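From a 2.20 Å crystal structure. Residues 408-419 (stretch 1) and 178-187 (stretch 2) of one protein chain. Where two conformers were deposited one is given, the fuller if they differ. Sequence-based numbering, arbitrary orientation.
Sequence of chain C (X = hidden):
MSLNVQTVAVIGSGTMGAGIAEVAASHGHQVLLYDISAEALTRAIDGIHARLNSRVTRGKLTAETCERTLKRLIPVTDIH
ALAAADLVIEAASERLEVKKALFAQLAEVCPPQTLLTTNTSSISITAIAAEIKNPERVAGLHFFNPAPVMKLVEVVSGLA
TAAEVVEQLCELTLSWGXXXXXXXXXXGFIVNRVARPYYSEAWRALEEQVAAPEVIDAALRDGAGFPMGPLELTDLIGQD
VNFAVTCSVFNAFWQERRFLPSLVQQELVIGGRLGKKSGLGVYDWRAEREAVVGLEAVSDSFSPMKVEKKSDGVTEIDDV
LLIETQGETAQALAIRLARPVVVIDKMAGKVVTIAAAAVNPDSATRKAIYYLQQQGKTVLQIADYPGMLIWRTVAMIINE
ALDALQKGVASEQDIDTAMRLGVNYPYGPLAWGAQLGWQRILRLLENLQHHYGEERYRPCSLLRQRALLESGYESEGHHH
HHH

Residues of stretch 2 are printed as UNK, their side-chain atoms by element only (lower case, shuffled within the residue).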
ATOM      1  N   GLY C 408     -17.009  13.339   5.615  1.00 44.11           N
ATOM      2  CA  GLY C 408     -17.464  14.721   5.510  1.00 45.45           C
ATOM      3  C   GLY C 408     -17.118  15.404   4.205  1.00 45.17           C
ATOM      4  O   GLY C 408     -17.020  16.624   4.164  1.00 46.55           O
ATOM      5  N   VAL C 409     -16.931  14.620   3.140  1.00 47.81           N
ATOM      6  CA  VAL C 409     -16.662  15.171   1.804  1.00 47.67           C
ATOM      7  C   VAL C 409     -17.810  16.058   1.313  1.00 49.41           C
ATOM      8  O   VAL C 409     -17.558  17.117   0.754  1.00 44.82           O
ATOM      9  CB  VAL C 409     -16.357  14.066   0.765  1.00 45.09           C
ATOM     10  CG1 VAL C 409     -16.090  14.662  -0.618  1.00 50.02           C
ATOM     11  CG2 VAL C 409     -15.152  13.254   1.204  1.00 46.62           C
ATOM     12  N   ALA C 410     -19.052  15.626   1.563  1.00 40.22           N
ATOM     13  CA  ALA C 410     -20.257  16.289   1.066  1.00 45.49           C
ATOM     14  C   ALA C 410     -21.484  15.760   1.827  1.00 48.28           C
ATOM     15  O   ALA C 410     -21.398  14.739   2.521  1.00 46.48           O
ATOM     16  CB  ALA C 410     -20.417  16.029  -0.432  1.00 38.31           C
ATOM     17  N   SER C 411     -22.623  16.429   1.685  1.00 43.26           N
ATOM     18  CA  SER C 411     -23.864  15.944   2.301  1.00 48.36           C
ATOM     19  C   SER C 411     -24.368  14.722   1.548  1.00 49.54           C
ATOM     20  O   SER C 411     -23.979  14.499   0.400  1.00 52.80           O
ATOM     21  CB  SER C 411     -24.939  17.024   2.265  1.00 45.26           C
ATOM     22  OG  SER C 411     -25.378  17.243   0.920  1.00 40.64           O
ATOM     23  N   GLU C 412     -25.229  13.934   2.187  1.00 50.89           N
ATOM     24  CA  GLU C 412     -25.851  12.791   1.516  1.00 53.18           C
ATOM     25  C   GLU C 412     -26.576  13.209   0.230  1.00 50.23           C
ATOM     26  O   GLU C 412     -26.379  12.597  -0.835  1.00 49.38           O
ATOM     27  CB  GLU C 412     -26.804  12.040   2.462  1.00 51.20           C
ATOM     28  CG  GLU C 412     -27.692  11.024   1.747  1.00 49.59           C
ATOM     29  CD  GLU C 412     -28.673  10.338   2.668  1.00 58.25           C
ATOM     30  OE1 GLU C 412     -28.345   9.239   3.169  1.00 49.19           O
ATOM     31  OE2 GLU C 412     -29.766  10.909   2.885  1.00 54.14           O
ATOM     32  N   GLN C 413     -27.400  14.252   0.320  1.00 47.03           N
ATOM     33  CA  GLN C 413     -28.135  14.725  -0.860  1.00 47.54           C
ATOM     34  C   GLN C 413     -27.228  15.193  -2.002  1.00 44.60           C
ATOM     35  O   GLN C 413     -27.545  14.965  -3.169  1.00 47.68           O
ATOM     36  CB  GLN C 413     -29.227  15.768  -0.518  1.00 48.04           C
ATOM     37  CG  GLN C 413     -28.773  17.173  -0.187  1.00 58.05           C
ATOM     38  CD  GLN C 413     -29.882  18.216  -0.375  1.00 71.72           C
ATOM     39  OE1 GLN C 413     -30.574  18.236  -1.394  1.00 74.99           O
ATOM     40  NE2 GLN C 413     -30.040  19.090   0.610  1.00 73.36           N
ATOM     41  N   ASP C 414     -26.084  15.795  -1.673  1.00 45.55           N
ATOM     42  CA  ASP C 414     -25.176  16.271  -2.713  1.00 44.98           C
ATOM     43  C   ASP C 414     -24.402  15.151  -3.391  1.00 47.11           C
ATOM     44  O   ASP C 414     -24.054  15.263  -4.565  1.00 48.05           O
ATOM     45  CB  ASP C 414     -24.230  17.325  -2.171  1.00 43.95           C
ATOM     46  CG  ASP C 414     -24.892  18.689  -2.052  1.00 54.43           C
ATOM     47  OD1 ASP C 414     -26.069  18.842  -2.490  1.00 48.80           O
ATOM     48  OD2 ASP C 414     -24.227  19.603  -1.521  1.00 45.40           O
ATOM     49  N   ILE C 415     -24.147  14.077  -2.648  1.00 47.27           N
ATOM     50  CA  ILE C 415     -23.535  12.879  -3.214  1.00 41.87           C
ATOM     51  C   ILE C 415     -24.500  12.214  -4.205  1.00 42.44           C
ATOM     52  O   ILE C 415     -24.106  11.864  -5.315  1.00 46.77           O
ATOM     53  CB  ILE C 415     -23.046  11.911  -2.093  1.00 45.31           C
ATOM     54  CG1 ILE C 415     -21.925  12.586  -1.274  1.00 45.79           C
ATOM     55  CG2 ILE C 415     -22.544  10.582  -2.683  1.00 37.24           C
ATOM     56  CD1 ILE C 415     -21.452  11.805  -0.043  1.00 41.95           C
ATOM     57  N   ASP C 416     -25.773  12.082  -3.825  1.00 47.00           N
ATOM     58  CA  ASP C 416     -26.779  11.515  -4.736  1.00 45.49           C
ATOM     59  C   ASP C 416     -26.909  12.362  -6.007  1.00 46.29           C
ATOM     60  O   ASP C 416     -26.834  11.842  -7.118  1.00 48.43           O
ATOM     61  CB  ASP C 416     -28.146  11.364  -4.051  1.00 44.24           C
ATOM     62  CG  ASP C 416     -28.219  10.164  -3.109  1.00 55.09           C
ATOM     63  OD1 ASP C 416     -27.378   9.246  -3.218  1.00 58.23           O
ATOM     64  OD2 ASP C 416     -29.136  10.143  -2.248  1.00 61.03           O
ATOM     65  N   THR C 417     -27.071  13.670  -5.829  1.00 43.67           N
ATOM     66  CA  THR C 417     -27.245  14.592  -6.944  1.00 42.65           C
ATOM     67  C   THR C 417     -26.068  14.536  -7.902  1.00 43.30           C
ATOM     68  O   THR C 417     -26.262  14.396  -9.112  1.00 42.67           O
ATOM     69  CB  THR C 417     -27.450  16.014  -6.445  1.00 43.30           C
ATOM     70  OG1 THR C 417     -28.641  16.052  -5.650  1.00 44.50           O
ATOM     71  CG2 THR C 417     -27.586  16.983  -7.603  1.00 42.15           C
ATOM     72  N   ALA C 418     -24.855  14.591  -7.355  1.00 40.69           N
ATOM     73  CA  ALA C 418     -23.642  14.516  -8.163  1.00 36.71           C
ATOM     74  C   ALA C 418     -23.569  13.297  -9.068  1.00 40.32           C
ATOM     75  O   ALA C 418     -23.179  13.399 -10.231  1.00 43.89           O
ATOM     76  CB  ALA C 418     -22.404  14.594  -7.271  1.00 34.77           C
ATOM     77  N   MET C 419     -23.955  12.142  -8.539  1.00 42.53           N
ATOM     78  CA  MET C 419     -23.904  10.924  -9.314  1.00 38.65           C
ATOM     79  C   MET C 419     -25.047  10.862 -10.359  1.00 43.73           C
ATOM     80  O   MET C 419     -24.861  10.329 -11.454  1.00 38.82           O
ATOM     81  CB  MET C 419     -23.870   9.701  -8.387  1.00 36.53           C
ATOM     82  CG  MET C 419     -22.707   9.710  -7.362  1.00 45.29           C
ATOM     83  SD  MET C 419     -21.129  10.391  -7.924  1.00 28.40           S
ATOM     84  CE  MET C 419     -20.613   9.104  -9.029  1.00 33.51           C
ATOM     85  N   UNK C 178     -27.783  25.667 -13.585  1.00 55.31           N
ATOM     86  CA  UNK C 178     -26.998  24.514 -13.159  1.00 54.82           C
ATOM     87  C   UNK C 178     -27.497  24.010 -11.824  1.00 54.24           C
ATOM     88  O   UNK C 178     -28.387  24.605 -11.213  1.00 54.67           O
ATOM     89  c   UNK C 178     -24.820  25.309 -14.342  1.00 47.23           C
ATOM     90  c   UNK C 178     -24.392  24.872 -16.772  1.00 48.24           C
ATOM     91  c   UNK C 178     -25.087  24.374 -15.506  1.00 47.74           C
ATOM     92  c   UNK C 178     -25.501  24.852 -13.048  1.00 53.75           C
ATOM     93  n   UNK C 178     -24.696  24.001 -17.956  1.00 51.07           N
ATOM     94  N   UNK C 179     -26.914  22.908 -11.378  1.00 52.81           N
ATOM     95  CA  UNK C 179     -27.180  22.377 -10.059  1.00 47.39           C
ATOM     96  C   UNK C 179     -25.856  22.270  -9.313  1.00 50.04           C
ATOM     97  O   UNK C 179     -25.058  21.370  -9.583  1.00 54.43           O
ATOM     98  n   UNK C 179     -29.036  21.804  -6.912  1.00 61.60           N
ATOM     99  c   UNK C 179     -27.850  21.002 -10.164  1.00 46.55           C
ATOM    100  o   UNK C 179     -30.338  21.870  -8.746  1.00 67.89           O
ATOM    101  c   UNK C 179     -29.347  21.440  -8.156  1.00 63.09           C
ATOM    102  c   UNK C 179     -28.398  20.465  -8.840  1.00 57.73           C
ATOM    103  N   UNK C 180     -25.609  23.197  -8.386  1.00 49.85           N
ATOM    104  CA  UNK C 180     -24.389  23.101  -7.601  1.00 48.43           C
ATOM    105  C   UNK C 180     -24.502  22.028  -6.515  1.00 54.15           C
ATOM    106  O   UNK C 180     -25.601  21.763  -6.000  1.00 52.26           O
ATOM    107  c   UNK C 180     -24.273  24.484  -6.964  1.00 49.15           C
ATOM    108  c   UNK C 180     -25.716  24.960  -6.845  1.00 52.01           C
ATOM    109  c   UNK C 180     -26.453  24.345  -7.995  1.00 51.19           C
ATOM    110  N   UNK C 181     -23.367  21.403  -6.213  1.00 47.64           N
ATOM    111  CA  UNK C 181     -23.203  20.550  -5.044  1.00 45.90           C
ATOM    112  C   UNK C 181     -21.923  21.022  -4.346  1.00 45.88           C
ATOM    113  O   UNK C 181     -20.986  21.436  -5.010  1.00 44.60           O
ATOM    114  c   UNK C 181     -24.493  18.520  -5.878  1.00 47.63           C
ATOM    115  c   UNK C 181     -22.035  18.729  -6.457  1.00 40.18           C
ATOM    116  c   UNK C 181     -23.134  19.035  -5.404  1.00 46.68           C
ATOM    117  N   UNK C 182     -21.902  21.003  -3.017  1.00 44.31           N
ATOM    118  CA  UNK C 182     -20.721  21.438  -2.256  1.00 47.08           C
ATOM    119  C   UNK C 182     -19.902  20.244  -1.816  1.00 48.15           C
ATOM    120  O   UNK C 182     -20.454  19.202  -1.477  1.00 51.97           O
ATOM    121  c   UNK C 182     -24.395  25.461  -0.003  1.00 64.16           C
ATOM    122  n   UNK C 182     -24.263  24.263  -0.565  1.00 64.20           N
ATOM    123  n   UNK C 182     -25.369  26.272  -0.400  1.00 57.14           N
ATOM    124  c   UNK C 182     -21.132  22.219  -1.014  1.00 44.34           C
ATOM    125  c   UNK C 182     -23.218  23.306  -0.219  1.00 60.71           C
ATOM    126  c   UNK C 182     -22.151  23.300  -1.292  1.00 52.60           C
ATOM    127  n   UNK C 182     -23.560  25.846   0.960  1.00 63.97           N
ATOM    128  N   UNK C 183     -18.583  20.406  -1.829  1.00 44.01           N
ATOM    129  CA  UNK C 183     -17.656  19.404  -1.350  1.00 44.48           C
ATOM    130  C   UNK C 183     -16.335  20.060  -0.974  1.00 47.11           C
ATOM    131  O   UNK C 183     -16.042  21.152  -1.426  1.00 51.64           O
ATOM    132  s   UNK C 183     -16.463  18.786  -3.813  1.00 54.83           S
ATOM    133  c   UNK C 183     -17.426  18.302  -2.396  1.00 49.53           C
ATOM    134  N   UNK C 184     -15.555  19.392  -0.129  1.00 50.63           N
ATOM    135  CA  UNK C 184     -14.242  19.877   0.273  0.50 48.23           C
ATOM    136  C   UNK C 184     -13.222  19.460  -0.769  1.00 47.38           C
ATOM    137  O   UNK C 184     -13.509  18.611  -1.619  1.00 45.26           O
ATOM    138  c   UNK C 184     -11.521  19.860   2.658  0.50 58.33           C
ATOM    139  c   UNK C 184     -13.854  19.322   1.649  0.50 49.61           C
ATOM    140  c   UNK C 184     -11.960  21.879   3.399  0.50 58.55           C
ATOM    141  n   UNK C 184     -11.014  20.961   3.308  0.50 56.40           N
ATOM    142  c   UNK C 184     -12.812  20.135   2.354  0.50 54.98           C
ATOM    143  n   UNK C 184     -13.056  21.405   2.831  0.50 59.18           N
ATOM    144  N   UNK C 185     -12.035  20.052  -0.702  1.00 46.87           N
ATOM    145  CA  UNK C 185     -10.992  19.778  -1.664  1.00 50.98           C
ATOM    146  C   UNK C 185     -10.243  18.476  -1.378  1.00 49.29           C
ATOM    147  O   UNK C 185      -9.056  18.478  -1.072  1.00 54.34           O
ATOM    148  c   UNK C 185     -10.021  20.966  -1.734  1.00 54.51           C
ATOM    149  o   UNK C 185      -9.284  20.873  -2.930  1.00 58.23           O
ATOM    150  N   UNK C 186     -10.946  17.359  -1.500  1.00 49.02           N
ATOM    151  CA  UNK C 186     -10.350  16.048  -1.288  1.00 45.08           C
ATOM    152  C   UNK C 186     -10.216  15.374  -2.655  1.00 46.90           C
ATOM    153  O   UNK C 186     -10.949  15.732  -3.583  1.00 46.52           O
ATOM    154  c   UNK C 186     -11.266  15.868   1.049  1.00 39.75           C
ATOM    155  c   UNK C 186     -11.232  15.219  -0.329  1.00 47.66           C
ATOM    156  o   UNK C 186     -12.561  15.142  -0.863  1.00 44.53           O
ATOM    157  N   UNK C 187      -9.283  14.412  -2.790  1.00 46.51           N
ATOM    158  CA  UNK C 187      -9.008  13.785  -4.086  1.00 48.62           C
ATOM    159  C   UNK C 187     -10.253  13.226  -4.774  1.00 44.87           C
ATOM    160  O   UNK C 187     -10.974  12.417  -4.177  1.00 39.21           O
ATOM    161  c   UNK C 187      -7.446  13.021  -2.445  1.00 43.02           C
ATOM    162  c   UNK C 187      -8.434  13.849  -1.720  1.00 48.88           C
ATOM    163  c   UNK C 187      -8.087  12.621  -3.725  1.00 44.10           C
TER
HETATM  164  O   HOH W   1     -22.596  18.920   0.280  1.00 39.34           O

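Position 178 carries four carbons in a row ending in a nitrogen, an unbranched chain that stays clear of stretch 1; it is Lys-178, whose terminal amine is satisfied elsewhere in the structure. At 179 there are three carbons, the third bearing one oxygen and one nitrogen. The CA-to-CB bond points toward the helix, and the second carbon of 179 lies 3.8 Å from CG2 of Thr-417, so the aliphatic part of the chain makes the contact. Density alone separates such an amide poorly from a carboxylate, but the assigned elements make this Gln-179.

The three carbons at 180 close a ring onto the backbone nitrogen, which defines Pro-180; its CB points away from stretch 1. Position 181 has three carbons, one carrying the other two, and no heteroatom. Its CA-to-CB bond points toward the helix. One branch carbon of 181 lies 3.5 Å from the carbonyl O of Asp-414 and 3.9 Å from CG2 of Thr-417, while the other branch carbon of 181 is 4.2 Å from CB of Ala-418. This short, beta-branched side chain is Val-181. The valine thus rests against one turn of helix, where Asp-414 O is already engaged by Ala-418 N.

At 182, three carbons, a nitrogen and a carbon bearing two further nitrogens spell a guanidinium. The nearest side-chain approach to Asp-414 is from the third carbon of 182 to OD2 of Asp-414, at 4.1 Å. The guanidinium lies beyond reach of stretch 1, its terminal nitrogens bonded elsewhere in the structure. The residue is Arg-182, and it is its backbone that bonds to the aspartate.

Position 183 has one carbon and one sulfur. Its CB packs 4.2 Å from CB of Ala-410 and 4.3 Å from CG1 of Val-409; the residue is Cys-183. A carbon followed by a five-membered ring of three carbons and two nitrogens identifies 184 as His-184. The end of this side chain leads away from stretch 1, leaving the backbone to make the bond. One carbon and one oxygen at 185 give Ser-185, pointing away. At 186 a carbon carries one oxygen and one carbon, and this oxygen of 186 comes within 3.6 Å of CG1 of Val-409; the pattern is that of Thr-186. Position 187, again three carbons closed onto the backbone nitrogen, is Pro-187, out of reach.

The contact combines two backbone anchors with a small apolar patch. Arg-182 N donates to Asp-414 OD2 (3.1 Å) in a nearly straight hydrogen bond, and His-184 N donates to Val-409 O (3.2 Å), which also receives a CA-H...O contact from Cys-183 CA at 3.1 Å. Ser-411 caps the helix, its OG accepting from Asp-414 N at 3.1 Å. Water 1 ties this helix start to the strand: it donates to Arg-182 O (2.8 Å) and Asp-414 OD2 (2.5 Å) and accepts from Ser-411 N (2.9 Å). The axes approach to 8.0 Å at 123°, and Val-181 fills the space between strand and helix beside these polar links.

Stretch 2 178-187: KQPVRCHSTP
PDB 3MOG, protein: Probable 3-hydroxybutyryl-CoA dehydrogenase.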